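PDB 1IG0: thiamin pyrophosphokinase from Saccharomyces cerevisiae, which catalyses the transfer of pyrophosphate from ATP to thiamine and is the only yeast enzyme able to make thiamine diphosphate. Local coordinates for residues K217-Y220 / D225-F228; P91-G96 / E142-I147; G249-L254 / R266-D271; G70-L75 / E103-Y108. All coordinates share one frame; numbering follows the deposited sequence.

Interaction 1: K217-Y220 / D225-F228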
# COMPACT_ATOMS: atom_id res chain seq x y z
N LYS B 217 18.89 7.94 -2.08
CA LYS B 217 17.76 8.87 -2.04
C LYS B 217 16.69 8.17 -2.87
O LYS B 217 16.59 8.36 -4.08
CB LYS B 217 18.12 10.21 -2.67
CG LYS B 217 19.35 10.88 -2.08
CD LYS B 217 19.48 12.31 -2.59
CE LYS B 217 19.42 12.36 -4.11
NZ LYS B 217 19.22 13.74 -4.61
N LEU B 218 15.90 7.34 -2.19
CA LEU B 218 14.86 6.56 -2.84
C LEU B 218 13.49 7.22 -2.95
O LEU B 218 13.01 7.87 -2.01
CB LEU B 218 14.71 5.22 -2.11
CG LEU B 218 13.53 4.32 -2.49
CD1 LEU B 218 13.64 3.87 -3.94
CD2 LEU B 218 13.51 3.11 -1.56
N CYS B 219 12.87 7.05 -4.11
CA CYS B 219 11.54 7.58 -4.36
C CYS B 219 10.79 6.65 -5.29
O CYS B 219 11.34 6.18 -6.29
CB CYS B 219 11.62 8.97 -5.00
SG CYS B 219 10.00 9.73 -5.32
N TYR B 220 9.54 6.36 -4.96
CA TYR B 220 8.73 5.48 -5.79
C TYR B 220 7.83 6.31 -6.68
O TYR B 220 7.28 7.32 -6.24
CB TYR B 220 7.85 4.56 -4.94
CG TYR B 220 8.62 3.56 -4.11
CD1 TYR B 220 8.97 3.84 -2.79
CD2 TYR B 220 9.02 2.34 -4.66
CE1 TYR B 220 9.71 2.92 -2.04
CE2 TYR B 220 9.75 1.43 -3.92
CZ TYR B 220 10.09 1.72 -2.61
OH TYR B 220 10.83 0.82 -1.88
N ASP B 225 1.22 8.27 -7.61
CA ASP B 225 2.01 8.95 -6.59
C ASP B 225 3.52 8.90 -6.72
O ASP B 225 4.10 8.13 -7.48
CB ASP B 225 1.68 8.37 -5.21
CG ASP B 225 0.22 8.44 -4.86
OD1 ASP B 225 -0.23 9.52 -4.42
OD2 ASP B 225 -0.49 7.42 -5.04
N LEU B 226 4.13 9.77 -5.92
CA LEU B 226 5.56 9.86 -5.75
C LEU B 226 5.58 9.56 -4.26
O LEU B 226 4.90 10.23 -3.48
CB LEU B 226 6.09 11.27 -6.01
CG LEU B 226 6.31 11.69 -7.47
CD1 LEU B 226 6.83 13.12 -7.50
CD2 LEU B 226 7.31 10.75 -8.12
N ILE B 227 6.32 8.53 -3.86
CA ILE B 227 6.37 8.16 -2.46
C ILE B 227 7.81 8.20 -2.00
O ILE B 227 8.67 7.55 -2.59
CB ILE B 227 5.79 6.74 -2.26
CG1 ILE B 227 4.39 6.67 -2.88
CG2 ILE B 227 5.73 6.40 -0.78
CD1 ILE B 227 3.81 5.26 -2.95
N PHE B 228 8.07 8.97 -0.95
CA PHE B 228 9.42 9.11 -0.43
C PHE B 228 9.44 9.42 1.05
O PHE B 228 8.40 9.67 1.66
CB PHE B 228 10.15 10.20 -1.22
CG PHE B 228 9.43 11.51 -1.23
CD1 PHE B 228 9.81 12.53 -0.36
CD2 PHE B 228 8.37 11.74 -2.10
CE1 PHE B 228 9.14 13.75 -0.35
CE2 PHE B 228 7.69 12.96 -2.10
CZ PHE B 228 8.08 13.96 -1.23

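Interaction 2: P91-G96 / E142-I147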
# COMPACT_ATOMS: atom_id res chain seq x y z
N PRO B 91 18.61 -2.99 -19.90
CA PRO B 91 19.01 -2.70 -18.52
C PRO B 91 20.48 -3.04 -18.34
O PRO B 91 21.03 -3.86 -19.09
CB PRO B 91 18.10 -3.61 -17.71
CG PRO B 91 17.99 -4.81 -18.58
CD PRO B 91 17.77 -4.21 -19.96
N ASN B 92 21.13 -2.42 -17.36
CA ASN B 92 22.54 -2.70 -17.12
C ASN B 92 22.69 -4.03 -16.38
O ASN B 92 23.59 -4.81 -16.67
CB ASN B 92 23.20 -1.58 -16.30
CG ASN B 92 23.21 -0.26 -17.04
OD1 ASN B 92 22.29 0.55 -16.89
ND2 ASN B 92 24.24 -0.03 -17.85
N TYR B 93 21.79 -4.27 -15.42
CA TYR B 93 21.82 -5.51 -14.65
C TYR B 93 20.44 -6.14 -14.48
O TYR B 93 19.41 -5.46 -14.55
CB TYR B 93 22.35 -5.29 -13.23
CG TYR B 93 23.75 -4.74 -13.10
CD1 TYR B 93 23.98 -3.37 -12.96
CD2 TYR B 93 24.85 -5.60 -13.03
CE1 TYR B 93 25.26 -2.87 -12.75
CE2 TYR B 93 26.13 -5.12 -12.83
CZ TYR B 93 26.33 -3.75 -12.68
OH TYR B 93 27.60 -3.26 -12.45
N ILE B 94 20.44 -7.45 -14.25
CA ILE B 94 19.25 -8.23 -13.97
C ILE B 94 19.74 -9.11 -12.83
O ILE B 94 20.71 -9.85 -12.99
CB ILE B 94 18.82 -9.13 -15.15
CG1 ILE B 94 18.33 -8.27 -16.32
CG2 ILE B 94 17.71 -10.07 -14.69
CD1 ILE B 94 17.84 -9.10 -17.51
N ILE B 95 19.09 -9.02 -11.68
CA ILE B 95 19.51 -9.81 -10.53
C ILE B 95 18.34 -10.42 -9.77
O ILE B 95 17.28 -9.81 -9.65
CB ILE B 95 20.38 -8.95 -9.59
CG1 ILE B 95 21.00 -9.82 -8.49
CG2 ILE B 95 19.54 -7.83 -8.99
CD1 ILE B 95 22.06 -9.11 -7.67
N GLY B 96 18.56 -11.63 -9.26
CA GLY B 96 17.53 -12.34 -8.52
C GLY B 96 17.78 -13.83 -8.66
O GLY B 96 18.81 -14.23 -9.20
N GLU B 142 36.45 -2.57 -7.07
CA GLU B 142 36.84 -3.98 -7.16
C GLU B 142 35.69 -4.82 -7.71
O GLU B 142 35.91 -5.77 -8.46
CB GLU B 142 37.26 -4.50 -5.79
CG GLU B 142 37.62 -5.98 -5.78
CD GLU B 142 38.54 -6.34 -4.64
OE1 GLU B 142 38.19 -7.26 -3.87
OE2 GLU B 142 39.60 -5.70 -4.51
N PHE B 143 34.47 -4.47 -7.33
CA PHE B 143 33.31 -5.20 -7.83
C PHE B 143 33.23 -5.01 -9.34
O PHE B 143 33.03 -5.97 -10.10
CB PHE B 143 32.02 -4.68 -7.20
CG PHE B 143 30.77 -5.30 -7.77
CD1 PHE B 143 30.43 -6.62 -7.45
CD2 PHE B 143 29.97 -4.60 -8.65
CE1 PHE B 143 29.30 -7.22 -8.01
CE2 PHE B 143 28.84 -5.19 -9.22
CZ PHE B 143 28.50 -6.51 -8.89
N ARG B 144 33.38 -3.77 -9.77
CA ARG B 144 33.34 -3.43 -11.19
C ARG B 144 34.40 -4.22 -11.95
O ARG B 144 34.16 -4.69 -13.06
CB ARG B 144 33.56 -1.93 -11.38
CG ARG B 144 32.42 -1.07 -10.85
CD ARG B 144 31.16 -1.30 -11.66
NE ARG B 144 31.23 -0.65 -12.97
CZ ARG B 144 31.20 0.67 -13.14
NH1 ARG B 144 31.10 1.48 -12.09
NH2 ARG B 144 31.28 1.18 -14.36
N SER B 145 35.57 -4.36 -11.34
CA SER B 145 36.66 -5.11 -11.95
C SER B 145 36.29 -6.58 -12.06
O SER B 145 36.56 -7.24 -13.07
CB SER B 145 37.94 -4.96 -11.12
OG SER B 145 38.98 -5.76 -11.65
N LEU B 146 35.67 -7.10 -11.01
CA LEU B 146 35.25 -8.50 -10.97
C LEU B 146 34.35 -8.85 -12.14
O LEU B 146 34.55 -9.87 -12.81
CB LEU B 146 34.52 -8.79 -9.66
CG LEU B 146 33.99 -10.21 -9.45
CD1 LEU B 146 35.16 -11.19 -9.41
CD2 LEU B 146 33.20 -10.28 -8.16
N ILE B 147 33.37 -8.00 -12.41
CA ILE B 147 32.42 -8.24 -13.49
C ILE B 147 32.90 -7.76 -14.86
O ILE B 147 32.28 -8.06 -15.88
CB ILE B 147 31.06 -7.57 -13.19
CG1 ILE B 147 31.21 -6.05 -13.16
CG2 ILE B 147 30.53 -8.06 -11.84
CD1 ILE B 147 29.92 -5.30 -12.88

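Interaction 3: G249-L254 / R266-D271. With VIB (3-(4-amino-2-methyl-pyrimidin-5-ylmethyl)-5-(2-hydroxy-ethyl)-4-methyl-thiazol-3-ium), chain C.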
# COMPACT_ATOMS: atom_id res chain seq x y z
N GLY B 249 -1.30 16.92 -7.23
CA GLY B 249 -2.64 16.84 -6.66
C GLY B 249 -2.57 16.95 -5.15
O GLY B 249 -1.99 17.89 -4.61
N ASN B 250 -3.15 15.98 -4.46
CA ASN B 250 -3.14 15.97 -3.01
C ASN B 250 -1.87 15.33 -2.47
O ASN B 250 -0.99 14.93 -3.24
CB ASN B 250 -4.36 15.21 -2.48
CG ASN B 250 -5.67 15.83 -2.92
OD1 ASN B 250 -5.92 17.01 -2.70
ND2 ASN B 250 -6.52 15.03 -3.55
N CYS B 251 -1.77 15.23 -1.15
CA CYS B 251 -0.60 14.63 -0.52
C CYS B 251 -1.01 14.08 0.84
O CYS B 251 -2.08 14.41 1.35
CB CYS B 251 0.51 15.66 -0.33
SG CYS B 251 0.15 17.00 0.83
N GLY B 252 -0.16 13.23 1.41
CA GLY B 252 -0.47 12.65 2.70
C GLY B 252 0.76 12.42 3.55
O GLY B 252 1.83 12.09 3.05
N LEU B 253 0.60 12.63 4.86
CA LEU B 253 1.69 12.42 5.81
C LEU B 253 1.41 11.04 6.41
O LEU B 253 0.48 10.88 7.20
CB LEU B 253 1.67 13.51 6.89
CG LEU B 253 2.18 14.89 6.45
CD1 LEU B 253 1.34 15.43 5.30
CD2 LEU B 253 2.12 15.84 7.64
N LEU B 254 2.24 10.07 6.05
CA LEU B 254 2.03 8.69 6.48
C LEU B 254 3.05 8.11 7.46
O LEU B 254 4.19 7.82 7.07
CB LEU B 254 1.97 7.81 5.24
CG LEU B 254 1.25 8.48 4.05
CD1 LEU B 254 1.45 7.65 2.79
CD2 LEU B 254 -0.23 8.65 4.37
N ARG B 266 3.54 24.00 7.72
CA ARG B 266 3.19 25.32 7.20
C ARG B 266 3.08 25.15 5.69
O ARG B 266 4.02 24.71 5.04
CB ARG B 266 4.28 26.35 7.53
CG ARG B 266 4.46 26.65 9.01
CD ARG B 266 5.50 27.74 9.21
NE ARG B 266 5.64 28.13 10.61
CZ ARG B 266 6.45 29.09 11.05
NH1 ARG B 266 7.20 29.77 10.20
NH2 ARG B 266 6.51 29.37 12.35
N GLY B 267 1.92 25.49 5.13
CA GLY B 267 1.77 25.36 3.69
C GLY B 267 0.87 24.23 3.23
O GLY B 267 0.84 23.92 2.04
N LEU B 268 0.15 23.61 4.16
CA LEU B 268 -0.77 22.53 3.82
C LEU B 268 -2.19 23.06 4.03
O LEU B 268 -2.42 23.85 4.95
CB LEU B 268 -0.54 21.31 4.72
CG LEU B 268 0.77 20.52 4.57
CD1 LEU B 268 0.84 19.45 5.65
CD2 LEU B 268 0.85 19.89 3.18
N LYS B 269 -3.12 22.65 3.18
CA LYS B 269 -4.51 23.09 3.29
C LYS B 269 -4.94 22.98 4.75
O LYS B 269 -5.67 23.83 5.26
CB LYS B 269 -5.41 22.24 2.41
CG LYS B 269 -6.89 22.60 2.49
CD LYS B 269 -7.17 24.03 2.03
CE LYS B 269 -8.67 24.32 2.10
NZ LYS B 269 -8.99 25.72 1.71
N TRP B 270 -4.48 21.92 5.40
CA TRP B 270 -4.77 21.68 6.80
C TRP B 270 -3.44 21.57 7.53
O TRP B 270 -2.79 20.53 7.51
CB TRP B 270 -5.57 20.38 6.97
CG TRP B 270 -7.00 20.51 6.52
CD1 TRP B 270 -8.05 20.98 7.25
CD2 TRP B 270 -7.52 20.18 5.22
NE1 TRP B 270 -9.20 20.98 6.49
CE2 TRP B 270 -8.90 20.49 5.24
CE3 TRP B 270 -6.95 19.67 4.05
CZ2 TRP B 270 -9.72 20.29 4.12
CZ3 TRP B 270 -7.77 19.47 2.94
CH2 TRP B 270 -9.14 19.79 2.98
N ASP B 271 -3.02 22.68 8.15
CA ASP B 271 -1.76 22.71 8.89
C ASP B 271 -1.99 22.28 10.33
O ASP B 271 -3.03 22.60 10.92
CB ASP B 271 -1.14 24.11 8.87
CG ASP B 271 -0.33 24.38 7.62
OD1 ASP B 271 0.31 23.44 7.11
OD2 ASP B 271 -0.33 25.54 7.15
CM2 VIB C . -4.91 17.14 9.55
N4A VIB C . -9.34 17.59 7.37
CM4 VIB C . -10.11 16.36 2.49
O1 VIB C . -10.94 11.70 2.61
C7 VIB C . -11.43 12.74 1.75
C6 VIB C . -11.98 13.91 2.62
C2 VIB C . -9.47 14.55 5.54
S1 VIB C . -10.71 13.31 5.18
C5 VIB C . -10.95 14.29 3.68
C4 VIB C . -10.12 15.36 3.64
N3 VIB C . -9.35 15.45 4.67
C7A VIB C . -8.35 16.54 4.86
C4A VIB C . -7.98 17.22 7.29
N3A VIB C . -7.15 17.36 8.41
C2A VIB C . -5.80 16.99 8.35
N1A VIB C . -5.28 16.48 7.14
C6A VIB C . -6.11 16.33 6.01
C5A VIB C . -7.46 16.70 6.08

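Interaction 4: G70-L75 / E103-Y108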
# COMPACT_ATOMS: atom_id res chain seq x y z
N GLY B 70 12.09 -10.94 -12.19
CA GLY B 70 10.98 -10.91 -13.12
C GLY B 70 10.75 -9.59 -13.83
O GLY B 70 10.09 -9.54 -14.87
N ALA B 71 11.30 -8.51 -13.28
CA ALA B 71 11.16 -7.19 -13.88
C ALA B 71 11.66 -7.19 -15.32
O ALA B 71 11.25 -6.35 -16.13
CB ALA B 71 11.92 -6.16 -13.06
N ALA B 72 12.56 -8.12 -15.63
CA ALA B 72 13.11 -8.22 -16.97
C ALA B 72 12.00 -8.60 -17.94
O ALA B 72 11.96 -8.11 -19.07
CB ALA B 72 14.22 -9.28 -17.01
N ASN B 73 11.09 -9.46 -17.50
CA ASN B 73 9.97 -9.87 -18.34
C ASN B 73 9.08 -8.65 -18.55
O ASN B 73 8.63 -8.38 -19.67
CB ASN B 73 9.14 -10.97 -17.66
CG ASN B 73 9.93 -12.24 -17.41
OD1 ASN B 73 10.68 -12.70 -18.28
ND2 ASN B 73 9.76 -12.82 -16.23
N ARG B 74 8.83 -7.92 -17.47
CA ARG B 74 8.00 -6.73 -17.50
C ARG B 74 8.51 -5.71 -18.52
O ARG B 74 7.74 -5.17 -19.31
CB ARG B 74 7.97 -6.08 -16.11
CG ARG B 74 7.52 -7.02 -14.99
CD ARG B 74 6.10 -7.51 -15.20
NE ARG B 74 5.65 -8.35 -14.10
CZ ARG B 74 4.43 -8.87 -14.00
NH1 ARG B 74 3.53 -8.63 -14.94
NH2 ARG B 74 4.10 -9.62 -12.95
N LEU B 75 9.81 -5.45 -18.49
CA LEU B 75 10.42 -4.50 -19.41
C LEU B 75 10.33 -5.03 -20.84
O LEU B 75 9.97 -4.31 -21.77
CB LEU B 75 11.89 -4.27 -19.04
CG LEU B 75 12.67 -3.29 -19.93
CD1 LEU B 75 12.04 -1.90 -19.84
CD2 LEU B 75 14.12 -3.25 -19.49
N GLU B 103 12.32 -17.94 -20.32
CA GLU B 103 13.44 -18.50 -21.05
C GLU B 103 13.74 -17.62 -22.25
O GLU B 103 14.90 -17.37 -22.58
CB GLU B 103 13.12 -19.93 -21.51
CG GLU B 103 14.28 -20.63 -22.22
CD GLU B 103 13.98 -22.08 -22.54
OE1 GLU B 103 12.81 -22.49 -22.44
OE2 GLU B 103 14.93 -22.81 -22.91
N LYS B 104 12.69 -17.14 -22.90
CA LYS B 104 12.81 -16.27 -24.06
C LYS B 104 13.44 -14.93 -23.66
O LYS B 104 14.32 -14.42 -24.35
CB LYS B 104 11.43 -16.04 -24.68
CG LYS B 104 11.37 -14.93 -25.72
CD LYS B 104 10.02 -14.92 -26.44
CE LYS B 104 8.85 -14.87 -25.46
NZ LYS B 104 8.87 -13.65 -24.61
N VAL B 105 12.98 -14.38 -22.54
CA VAL B 105 13.50 -13.11 -22.05
C VAL B 105 14.96 -13.24 -21.62
O VAL B 105 15.78 -12.36 -21.90
CB VAL B 105 12.66 -12.59 -20.86
CG1 VAL B 105 13.29 -11.32 -20.29
CG2 VAL B 105 11.24 -12.31 -21.32
N TYR B 106 15.29 -14.33 -20.94
CA TYR B 106 16.66 -14.56 -20.49
C TYR B 106 17.62 -14.58 -21.67
O TYR B 106 18.65 -13.89 -21.66
CB TYR B 106 16.76 -15.89 -19.73
CG TYR B 106 18.18 -16.28 -19.38
CD1 TYR B 106 18.92 -15.56 -18.46
CD2 TYR B 106 18.78 -17.37 -20.00
CE1 TYR B 106 20.24 -15.90 -18.15
CE2 TYR B 106 20.10 -17.73 -19.71
CZ TYR B 106 20.82 -16.99 -18.78
OH TYR B 106 22.12 -17.34 -18.50
N LYS B 107 17.29 -15.37 -22.68
CA LYS B 107 18.13 -15.48 -23.87
C LYS B 107 18.33 -14.14 -24.57
O LYS B 107 19.44 -13.82 -25.00
CB LYS B 107 17.54 -16.48 -24.87
CG LYS B 107 17.67 -17.94 -24.47
CD LYS B 107 17.58 -18.83 -25.71
CE LYS B 107 17.81 -20.30 -25.39
NZ LYS B 107 16.64 -20.92 -24.70
N TYR B 108 17.26 -13.36 -24.67
CA TYR B 108 17.33 -12.06 -25.33
C TYR B 108 18.30 -11.09 -24.67
O TYR B 108 19.14 -10.48 -25.34
CB TYR B 108 15.94 -11.41 -25.37
CG TYR B 108 15.95 -10.02 -25.98
CD1 TYR B 108 16.08 -9.84 -27.36
CD2 TYR B 108 15.87 -8.89 -25.17
CE1 TYR B 108 16.12 -8.57 -27.92
CE2 TYR B 108 15.92 -7.61 -25.72
CZ TYR B 108 16.04 -7.46 -27.09
OH TYR B 108 16.08 -6.19 -27.64

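Interaction 1: K217-Y220 / D225-F228
Tyr220 and Ile227 form an antiparallel hydrogen-bonded pair between strand segments 217-220 and 225-228, which run at 149° to each other with their axes 4.6 Å apart. Two bonds close the pair. Tyr220 N reaches Ile227 O at 2.8 Å, in the carbonyl plane and nearly straight at 172°, while the return bond from Ile227 N to Tyr220 O has the same length but a more bent path. Weaker CA-H...O contacts flank them, the closer one from Leu226 CA to Tyr220 O at 3.1 Å.

On the face carrying Tyr220 and Ile227 the two side chains meet at their roots, CB to CB at 4.0 Å, and the phenol then turns off toward Ser202, whose carbonyl oxygen is hydrogen-bonded to Tyr220 OH. On the other face Cys219 has SG anti to its backbone N (chi1 -179°), which brings the sulfur within 4.0 Å of Leu226 CD2 and 4.1 Å of Phe228 CB. The same sulfur makes a sulfur-aromatic contact with the Phe228 ring, approaching obliquely at 5.2 Å from SG to the centroid.

This is a beta hairpin inside the large mixed sheet. Strand 184-189 pairs with 216-221 and strand 304-310 with 225-230, helix 196-212 covers Leu218 and Tyr220, and the second subunit reaches Asp225 and Ile227 through its Phe196.

Interaction 2: P91-G96 / E142-I147
Tyr93 meets Ile147 at its ring edge: the phenol projects from strand 93-96 and the isoleucine comes from helix 141-148 in the opposite direction. Ile147 CD1 sits in the plane of the Tyr93 ring, 3.8 Å from CE2 and a close 3.1 Å from OH. Ile147 brings CD1 there by placing CG1 between its backbone N and carbonyl carbon (chi1 66°).

Phe143 and Arg144 add further apolar contacts near the hydroxyl. The Phe143 and Tyr93 side chains run past one another in opposed directions, Phe143 CE2 lying 4.0 Å from Tyr93 OH, so that the oxygen faces the edge of the phenyl ring. One face of that ring is covered by Ile147 CG2, 3.9 Å above the plane and offset toward the rim. Arg144 adds its CD at 4.1 Å from Tyr93 OH.

No hydrogen bond joins the two segments; the polar demand of the hydroxyl is met by His137 ND1 on helix 126-139. Arg144 NH1 binds the carbonyl oxygen of the same histidine, so His137 is tied to both sides of the contact. Cutting Tyr93 back to an alanine is likely to leave His137 ND1 without this partner and to open a gap beside Ile147 CD1.

The strand and helix axes lie 14.3 Å apart at 97°, a separation bridged by the long tyrosine from the strand side and by Ile147 and Phe143 from the helix side. The arrangement belongs to the alpha-beta-alpha catalytic part of the enzyme, where strand 93-96 runs parallel between strands 64-68 and 115-118 and helices pack over the sheet.

Interaction 3: G249-L254 / R266-D271
Leu268 bridges to two residues of strand 248-254, dividing its methyls between Cys251 and Leu253. CD2 lies 3.8 Å from Cys251 SG, while CD1 meets Leu253 CD1 tip to tip at 4.1 Å. The contact is apolar and buried. Its loop is braced by Asp271: OD2 takes Gly267 N at 3.0 Å with the syn lone pair, and OD1 takes Leu268 N from above the carboxylate plane. One carboxylate thus grips two successive amides, which probably steadies the turn that presents Leu268.

Two residues on, Trp270 carries the arrangement to the bound thiamine. Its CB starts beside the pyrimidine, 3.7 Å from C2A of the ligand. With CG anti to the carbonyl carbon (chi1 -73°), one indole face lies over the aminopyrimidine, the planes nearly parallel but the rings displaced. Trp270 CG stands 3.5 Å from ligand C4A, CD1 and NE1 lie against the amino nitrogen N4A, and CD2 against C5A. Farther along the ring, CE3 meets the bridging carbon C7A at 3.5 Å, and at the far end CH2 meets the thiazolium methyl CM4 at 3.6 Å. Lys269 CG covers the opposite indole face, and NE1 is hydrogen-bonded to Glu7.

Tyr123 of the second subunit meets Trp270 edge-to-face, so this thiamine pocket lies where the two chains adjoin. Around it, strand 270-272 pairs with strand 4-7, while strand 248-254 lies between strands 304-310 and 288-289, whose Asn288 touches Leu268.

Interaction 4: G70-L75 / E103-Y108
Val105 packs against Ala72 and Asn73 in a small helix-to-helix contact within the catalytic part of the fold, between the first turns of helices 71-78 and 103-111. The nearest backbones are those of Asn73 and Val105, whose CA atoms are 6.1 Å apart, close enough for short side chains to bridge the interface.

Both valine methyls are used. CG1, anti to the backbone N (chi1 175°), reaches Ala72, lying 4.0 Å from its CB and 3.7 Å from its carbonyl O. CG2 instead comes to the amide of Asn73, 3.1 Å from OD1, with Val105 CB at 3.3 Å from the same oxygen. The two side chains cross at a slant, so the oxygen lies against the branch point of the valine.

That oxygen is not bound across the contact. Asn73 OD1 accepts a hydrogen bond from Ser102 N, and Asn73 ND2 bonds to Ser100 O, so both ends of the amide are anchored on the loop leading into helix 103-111. These two bonds fix the amide's rotation and hold OD1 against the valine. Trimming Val105 to a glycine would probably open a gap beside Ala72 CB and strip Asn73 OD1 of the methyl and branch carbon that lie against it.

Around the contact, Leu101 of the same loop touches Ala72 and Asn73. Tyr76, one turn along helix 71-78, packs on Val105, Tyr109 of helix 103-111 reaches back to Ala72 and Leu75, and strand 38-43 meets Ala71 and Leu75 through Ile43.

From the N terminus, interaction 4 opens first at 70-75 and interaction 2 follows at 91-96; interaction 4 closes at 103-108 before interaction 2 closes at 142-147, so their two loops cross. They also touch, with Ile94 CD1 lying 3.7 Å from Ala72 CB. Interaction 4 ties two helices to each other, and interaction 2 ties a helix to strand 93-96 in the parallel part of the large sheet. Interaction 1 comes later as a short hairpin loop, turning that sheet from parallel to antiparallel. Interaction 3 closes last, linking the sheet's far portion to the thiamine pocket, its centre about 41 Å from that of interaction 2. Interactions 1 and 3 both reach the second subunit.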